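Local coordinates for protein carbohydrate binding family 6 (Clostridium thermocellum, PDB 5A8C) that probably hydrolyses alpha-L-arabinofuranosidic bonds as a family 43 glycoside hydrolase, releasing arabinose side groups from plant polysaccharides, at residues H283-V287 and Y297-V301. Numbering follows the deposited sequence.
Sequences HNRTV and YQRNV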
ATOM      1  N   HIS A 283       6.237  -1.871   7.204  1.00  5.01           N
ATOM      2  CA  HIS A 283       5.894  -2.067   8.614  1.00  4.96           C
ATOM      3  C   HIS A 283       6.707  -3.164   9.240  1.00  5.12           C
ATOM      4  O   HIS A 283       7.243  -4.079   8.594  1.00  5.42           O
ATOM      5  CB  HIS A 283       4.358  -2.307   8.835  1.00  5.38           C
ATOM      6  CG  HIS A 283       3.817  -3.575   8.262  1.00  5.04           C
ATOM      7  ND1 HIS A 283       2.756  -3.574   7.400  1.00  5.27           N
ATOM      8  CD2 HIS A 283       4.169  -4.869   8.524  1.00  5.29           C
ATOM      9  CE1 HIS A 283       2.513  -4.823   7.116  1.00  5.49           C
ATOM     10  NE2 HIS A 283       3.336  -5.640   7.756  1.00  5.44           N
ATOM     11  N   ASN A 284       6.796  -3.101  10.583  1.00  5.19           N
ATOM     12  CA  ASN A 284       7.283  -4.218  11.364  1.00  5.38           C
ATOM     13  C   ASN A 284       6.493  -4.265  12.653  1.00  5.30           C
ATOM     14  O   ASN A 284       5.381  -3.731  12.726  1.00  5.59           O
ATOM     15  CB  ASN A 284       8.816  -4.211  11.536  1.00  5.86           C
ATOM     16  CG  ASN A 284       9.357  -3.166  12.471  1.00  5.89           C
ATOM     17  OD1 ASN A 284       8.608  -2.341  12.987  1.00  6.80           O
ATOM     18  ND2 ASN A 284      10.657  -3.202  12.671  1.00  7.45           N
ATOM     19  N   ARG A 285       7.008  -4.990  13.642  1.00  5.82           N
ATOM     20  CA  ARG A 285       6.307  -5.208  14.920  1.00  5.95           C
ATOM     21  C   ARG A 285       7.174  -4.857  16.117  1.00  6.10           C
ATOM     22  O   ARG A 285       7.063  -5.458  17.163  1.00  7.21           O
ATOM     23  CB  ARG A 285       5.745  -6.623  14.951  1.00  6.52           C
ATOM     24  CG  ARG A 285       4.641  -6.830  13.910  1.00  6.83           C
ATOM     25  CD  ARG A 285       4.546  -8.270  13.403  1.00  6.72           C
ATOM     26  NE  ARG A 285       3.280  -8.533  12.756  1.00  6.45           N
ATOM     27  CZ  ARG A 285       3.037  -8.570  11.437  1.00  5.75           C
ATOM     28  NH1 ARG A 285       3.961  -8.272  10.529  1.00  5.90           N
ATOM     29  NH2 ARG A 285       1.841  -8.930  11.041  1.00  6.75           N
ATOM     30  N   THR A 286       8.055  -3.839  15.941  1.00  6.15           N
ATOM     31  CA  THR A 286       8.966  -3.474  17.001  1.00  6.78           C
ATOM     32  C   THR A 286       8.271  -2.839  18.187  1.00  7.25           C
ATOM     33  O   THR A 286       8.705  -3.026  19.349  1.00  8.79           O
ATOM     34  CB  THR A 286      10.117  -2.647  16.489  1.00  7.96           C
ATOM     35  OG1 THR A 286      11.213  -2.755  17.417  1.00 10.22           O
ATOM     36  CG2 THR A 286       9.773  -1.244  16.250  1.00  8.83           C
ATOM     37  N   VAL A 287       7.233  -2.026  17.987  1.00  7.05           N
ATOM     38  CA  VAL A 287       6.513  -1.431  19.104  1.00  8.24           C
ATOM     39  C   VAL A 287       5.878  -2.481  19.973  1.00  8.21           C
ATOM     40  O   VAL A 287       6.018  -2.489  21.214  1.00  9.95           O
ATOM     41  CB  VAL A 287       5.520  -0.346  18.636  1.00  8.74           C
ATOM     42  CG1 VAL A 287       4.686   0.187  19.816  1.00 10.14           C
ATOM     43  CG2 VAL A 287       6.225   0.778  17.886  1.00  9.09           C
ATOM     44  N   TYR A 297      -1.271  -8.664  14.929  1.00  6.41           N
ATOM     45  CA  TYR A 297      -2.140  -7.606  14.391  1.00  6.98           C
ATOM     46  C   TYR A 297      -1.846  -6.268  15.072  1.00  6.50           C
ATOM     47  O   TYR A 297      -2.752  -5.428  15.205  1.00  7.04           O
ATOM     48  CB  TYR A 297      -3.613  -7.939  14.554  1.00  7.74           C
ATOM     49  CG  TYR A 297      -3.984  -9.263  13.908  1.00  8.25           C
ATOM     50  CD1 TYR A 297      -3.991  -9.413  12.534  1.00  9.13           C
ATOM     51  CD2 TYR A 297      -4.308 -10.348  14.684  1.00  9.49           C
ATOM     52  CE1 TYR A 297      -4.328 -10.604  11.931  1.00 10.35           C
ATOM     53  CE2 TYR A 297      -4.636 -11.576  14.093  1.00 10.82           C
ATOM     54  CZ  TYR A 297      -4.602 -11.687  12.735  1.00 10.89           C
ATOM     55  OH  TYR A 297      -4.892 -12.911  12.132  1.00 14.57           O
ATOM     56  N   GLN A 298      -0.599  -6.049  15.509  1.00  6.38           N
ATOM     57  CA  GLN A 298      -0.206  -4.789  16.145  1.00  6.46           C
ATOM     58  C   GLN A 298       1.117  -4.368  15.561  1.00  6.07           C
ATOM     59  O   GLN A 298       2.185  -4.509  16.167  1.00  6.83           O
ATOM     60  CB  GLN A 298      -0.198  -4.884  17.661  1.00  6.79           C
ATOM     61  CG  GLN A 298      -1.631  -4.969  18.218  1.00  7.08           C
ATOM     62  CD  GLN A 298      -1.738  -5.036  19.721  1.00  7.41           C
ATOM     63  OE1 GLN A 298      -2.503  -4.274  20.315  1.00  8.49           O
ATOM     64  NE2 GLN A 298      -1.068  -6.005  20.325  1.00  8.56           N
ATOM     65  N   ARG A 299       1.063  -3.811  14.342  1.00  5.38           N
ATOM     66  CA  ARG A 299       2.220  -3.425  13.546  1.00  5.58           C
ATOM     67  C   ARG A 299       2.557  -1.946  13.772  1.00  5.45           C
ATOM     68  O   ARG A 299       1.777  -1.197  14.344  1.00  5.94           O
ATOM     69  CB  ARG A 299       1.942  -3.731  12.084  1.00  5.51           C
ATOM     70  CG  ARG A 299       1.840  -5.233  11.801  1.00  5.83           C
ATOM     71  CD  ARG A 299       1.185  -5.565  10.498  1.00  5.50           C
ATOM     72  NE  ARG A 299      -0.266  -5.456  10.578  1.00  5.55           N
ATOM     73  CZ  ARG A 299      -1.053  -5.719   9.541  1.00  5.31           C
ATOM     74  NH1 ARG A 299      -0.576  -6.297   8.453  1.00  5.71           N
ATOM     75  NH2 ARG A 299      -2.327  -5.388   9.583  1.00  6.15           N
ATOM     76  N   ASN A 300       3.716  -1.534  13.254  1.00  5.41           N
ATOM     77  CA  ASN A 300       4.060  -0.108  13.213  1.00  5.63           C
ATOM     78  C   ASN A 300       4.765   0.214  11.914  1.00  5.12           C
ATOM     79  O   ASN A 300       5.584  -0.571  11.399  1.00  5.87           O
ATOM     80  CB  ASN A 300       4.893   0.324  14.421  1.00  5.82           C
ATOM     81  CG  ASN A 300       6.194  -0.452  14.518  1.00  5.74           C
ATOM     82  OD1 ASN A 300       6.278  -1.508  15.133  1.00  6.26           O
ATOM     83  ND2 ASN A 300       7.240   0.088  13.891  1.00  6.52           N
ATOM     84  N   VAL A 301       4.511   1.415  11.416  1.00  5.46           N
ATOM     85  CA  VAL A 301       5.155   1.904  10.200  1.00  5.51           C
ATOM     86  C   VAL A 301       6.644   2.094  10.398  1.00  5.45           C
ATOM     87  O   VAL A 301       7.144   2.460  11.467  1.00  6.64           O
ATOM     88  CB  VAL A 301       4.454   3.175   9.724  1.00  6.19           C
ATOM     89  CG1 VAL A 301       4.585   4.325  10.728  1.00  6.96           C
ATOM     90  CG2 VAL A 301       4.888   3.635   8.357  1.00  7.49           C
TER
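Asn300 OD1 accepts a nearly straight hydrogen bond from Val287 N (3.1 Å, 176° at the hydrogen), with the donor standing above the amide plane; Thr286 N lies 3.0 Å from the same Asn300 oxygen. The contact sits in the five-bladed beta-propeller typical of family 43, where antiparallel strands 277-284 and 300-306 are joined by a connection that opens with helix 286-291. One antiparallel hydrogen-bonded pair joins the strand ends, Asn284 N giving to Asn300 O at 2.9 Å and Asn300 N to Asn284 O at 2.8 Å. Both asparagine side chains project from the same sheet face, and Asn300 ND2 adds a weak, bent bond to Asn284 OD1, while Asn284 ND2 gives hydrogen bonds to Pro260 O and Tyr29 OH. With Asn300 CG lodged between its backbone N and carbonyl carbon (chi1 59°), the amide reaches the first turn of the helix, and Val287 CG2 packs on Asn300 CG. Arg299 runs beside Arg285, its CG 3.6 Å above the centre of the Arg285 guanidinium, which Asn262, Asn266, Pro295 and Val296 hold by hydrogen bonds. A bend at chi3 (-78°) directs the Arg299 head to a salt bridge with Asp56 and a hydrogen bond to a bound Tris molecule, probably from the crystallisation liquor, which may mark a pocket. At the bend, Arg299 CD makes a CH-pi contact over one face of the His283 ring, 3.6 Å from its centroid.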